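PDB 6X9L: aldehyde dehydrogenase family protein from Pseudomonas syringae pv. tomato, which oxidises long-chain aliphatic aldehydes such as octanal, probably to the corresponding carboxylic acids, with NAD+ as the electron acceptor. Local coordinates for residues L310-A315 with K355-G360. The protein carries 1 engineered substitution. Residues are numbered along the deposited sequence; the frame is centred on the assembly and turned at random.
Sequences LAAQTA and KLVCGG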
ATOM      1  N   LEU A 310     -31.807  13.282 -25.622  1.00 61.28           N
ATOM      2  CA  LEU A 310     -30.474  13.526 -26.155  1.00 61.20           C
ATOM      3  C   LEU A 310     -29.612  12.275 -26.109  1.00 60.68           C
ATOM      4  O   LEU A 310     -28.728  12.102 -26.955  1.00 60.73           O
ATOM      5  CB  LEU A 310     -29.813  14.652 -25.371  1.00 61.34           C
ATOM      6  CG  LEU A 310     -30.402  16.023 -25.663  1.00 61.90           C
ATOM      7  CD1 LEU A 310     -30.280  16.929 -24.433  1.00 62.08           C
ATOM      8  CD2 LEU A 310     -29.672  16.607 -26.861  1.00 62.06           C
ATOM      9  N   ALA A 311     -29.849  11.398 -25.130  1.00 52.88           N
ATOM     10  CA  ALA A 311     -29.040  10.189 -24.990  1.00 52.37           C
ATOM     11  C   ALA A 311     -29.443   9.131 -26.013  1.00 52.38           C
ATOM     12  O   ALA A 311     -28.583   8.513 -26.655  1.00 52.25           O
ATOM     13  CB  ALA A 311     -29.154   9.638 -23.566  1.00 51.88           C
ATOM     14  N   ALA A 312     -30.751   8.905 -26.170  1.00 52.57           N
ATOM     15  CA  ALA A 312     -31.231   8.043 -27.240  1.00 52.64           C
ATOM     16  C   ALA A 312     -30.720   8.527 -28.585  1.00 53.14           C
ATOM     17  O   ALA A 312     -30.281   7.728 -29.424  1.00 53.17           O
ATOM     18  CB  ALA A 312     -32.756   8.019 -27.236  1.00 52.86           C
ATOM     19  N   GLN A 313     -30.746   9.842 -28.787  1.00 63.50           N
ATOM     20  CA  GLN A 313     -30.318  10.439 -30.044  1.00 63.85           C
ATOM     21  C   GLN A 313     -28.858  10.117 -30.350  1.00 63.58           C
ATOM     22  O   GLN A 313     -28.527   9.661 -31.452  1.00 63.68           O
ATOM     23  CB  GLN A 313     -30.536  11.940 -29.965  1.00 64.29           C
ATOM     24  CG  GLN A 313     -30.858  12.597 -31.246  1.00 64.94           C
ATOM     25  CD  GLN A 313     -31.053  14.073 -31.055  1.00 65.50           C
ATOM     26  OE1 GLN A 313     -31.690  14.510 -30.092  1.00 65.57           O
ATOM     27  NE2 GLN A 313     -30.488  14.860 -31.959  1.00 65.92           N
ATOM     28  N   THR A 314     -27.961  10.358 -29.394  1.00 60.01           N
ATOM     29  CA  THR A 314     -26.552  10.111 -29.676  1.00 59.84           C
ATOM     30  C   THR A 314     -26.231   8.625 -29.677  1.00 59.38           C
ATOM     31  O   THR A 314     -25.387   8.176 -30.466  1.00 59.29           O
ATOM     32  CB  THR A 314     -25.671  10.859 -28.681  1.00 59.79           C
ATOM     33  OG1 THR A 314     -25.992  10.435 -27.361  1.00 59.54           O
ATOM     34  CG2 THR A 314     -25.928  12.361 -28.785  1.00 60.33           C
ATOM     35  N   ALA A 315     -26.909   7.842 -28.834  1.00 57.40           N
ATOM     36  CA  ALA A 315     -26.740   6.394 -28.884  1.00 57.05           C
ATOM     37  C   ALA A 315     -27.096   5.850 -30.262  1.00 57.32           C
ATOM     38  O   ALA A 315     -26.317   5.102 -30.863  1.00 57.18           O
ATOM     39  CB  ALA A 315     -27.583   5.722 -27.802  1.00 56.77           C
ATOM     40  N   LYS A 355     -36.450   2.383 -16.692  1.00 51.19           N
ATOM     41  CA  LYS A 355     -36.981   2.766 -17.991  1.00 50.26           C
ATOM     42  C   LYS A 355     -35.934   2.476 -19.057  1.00 48.65           C
ATOM     43  O   LYS A 355     -34.788   2.913 -18.940  1.00 49.32           O
ATOM     44  CB  LYS A 355     -37.365   4.246 -18.015  1.00 52.17           C
ATOM     45  CG  LYS A 355     -37.919   4.716 -19.347  1.00 51.45           C
ATOM     46  CD  LYS A 355     -37.922   6.228 -19.421  1.00 53.42           C
ATOM     47  CE  LYS A 355     -39.148   6.768 -20.132  1.00 53.44           C
ATOM     48  NZ  LYS A 355     -39.020   8.238 -20.364  1.00 55.16           N
ATOM     49  N   LEU A 356     -36.331   1.732 -20.087  1.00 54.81           N
ATOM     50  CA  LEU A 356     -35.458   1.406 -21.213  1.00 53.01           C
ATOM     51  C   LEU A 356     -35.604   2.505 -22.254  1.00 53.72           C
ATOM     52  O   LEU A 356     -36.481   2.467 -23.117  1.00 53.26           O
ATOM     53  CB  LEU A 356     -35.810   0.039 -21.786  1.00 50.94           C
ATOM     54  CG  LEU A 356     -34.909  -0.501 -22.898  1.00 49.06           C
ATOM     55  CD1 LEU A 356     -33.520  -0.770 -22.351  1.00 48.45           C
ATOM     56  CD2 LEU A 356     -35.496  -1.747 -23.529  1.00 47.48           C
ATOM     57  N   VAL A 357     -34.730   3.505 -22.162  1.00 55.36           N
ATOM     58  CA  VAL A 357     -34.774   4.627 -23.095  1.00 56.52           C
ATOM     59  C   VAL A 357     -34.453   4.160 -24.507  1.00 54.83           C
ATOM     60  O   VAL A 357     -35.021   4.657 -25.485  1.00 55.15           O
ATOM     61  CB  VAL A 357     -33.800   5.728 -22.642  1.00 59.10           C
ATOM     62  CG1 VAL A 357     -33.713   6.842 -23.686  1.00 60.41           C
ATOM     63  CG2 VAL A 357     -34.182   6.264 -21.263  1.00 61.10           C
ATOM     64  N   CYS A 358     -33.526   3.217 -24.638  1.00 50.07           N
ATOM     65  CA  CYS A 358     -33.071   2.720 -25.932  1.00 48.75           C
ATOM     66  C   CYS A 358     -32.140   1.548 -25.655  1.00 46.97           C
ATOM     67  O   CYS A 358     -31.775   1.287 -24.506  1.00 46.90           O
ATOM     68  CB  CYS A 358     -32.363   3.804 -26.734  1.00 50.47           C
ATOM     69  SG  CYS A 358     -30.688   4.072 -26.161  1.00 51.77           S
ATOM     70  N   GLY A 359     -31.739   0.852 -26.724  1.00 39.34           N
ATOM     71  CA  GLY A 359     -30.981  -0.374 -26.545  1.00 37.38           C
ATOM     72  C   GLY A 359     -31.900  -1.494 -26.087  1.00 36.20           C
ATOM     73  O   GLY A 359     -33.101  -1.471 -26.328  1.00 36.54           O
ATOM     74  N   GLY A 360     -31.327  -2.465 -25.386  1.00 46.00           N
ATOM     75  CA  GLY A 360     -32.063  -3.630 -24.950  1.00 45.52           C
ATOM     76  C   GLY A 360     -31.212  -4.874 -25.083  1.00 44.63           C
ATOM     77  O   GLY A 360     -30.032  -4.795 -25.434  1.00 44.21           O
TER
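Ala312 and Cys358 bring the two backbones together, their CA atoms 5.8 Å apart, where helix 310-315 crosses strand 355-358 at 45° with the two axes 8.0 Å apart at their closest. No hydrogen bond spans the gap; the contact is small and apolar, and the short alanine side chains on the helix let the strand come in close. Ala312 points its methyl at the strand and meets the CG1 branch of Val357, CB to CG1 3.9 Å. That branch is the one anti to the backbone N (chi1 174°), which carries it out to the helix. The CB of Ala312 also lies 4.3 Å from the CB of Cys358. One turn further along the helix, Ala315 puts its CB 3.9 Å from the SG of Cys358, and the same sulfur passes 4.2 Å from the CA of Ala312, so it rests against the helix between two successive turns.

Val357 and Cys358 are neighbours in sequence yet both point to the helix, because they form the paired residues of a classic beta bulge opposite Val377. Strand 355-358 is the outermost strand on this side of the seven-stranded sheet in the aldehyde dehydrogenase fold, running antiparallel to strand 376-379, and helix 304-316 packs against one face of the sheet at that edge. A neighbouring face of the helix lies on helix 272-284, where Leu310 touches Val276, Ala311 touches Val280, and Thr314 touches both Pro277 and Val280. Within the helix, Thr314 OG1 donates a hydrogen bond to Leu310 O at 3.2 Å, meeting a lone pair in the carbonyl plane, and Leu310 O also accepts the backbone N-H of Thr314. At the start of the strand, a salt bridge from Lys355 NZ to Glu308 OE1 ties it to an earlier turn of the same helix.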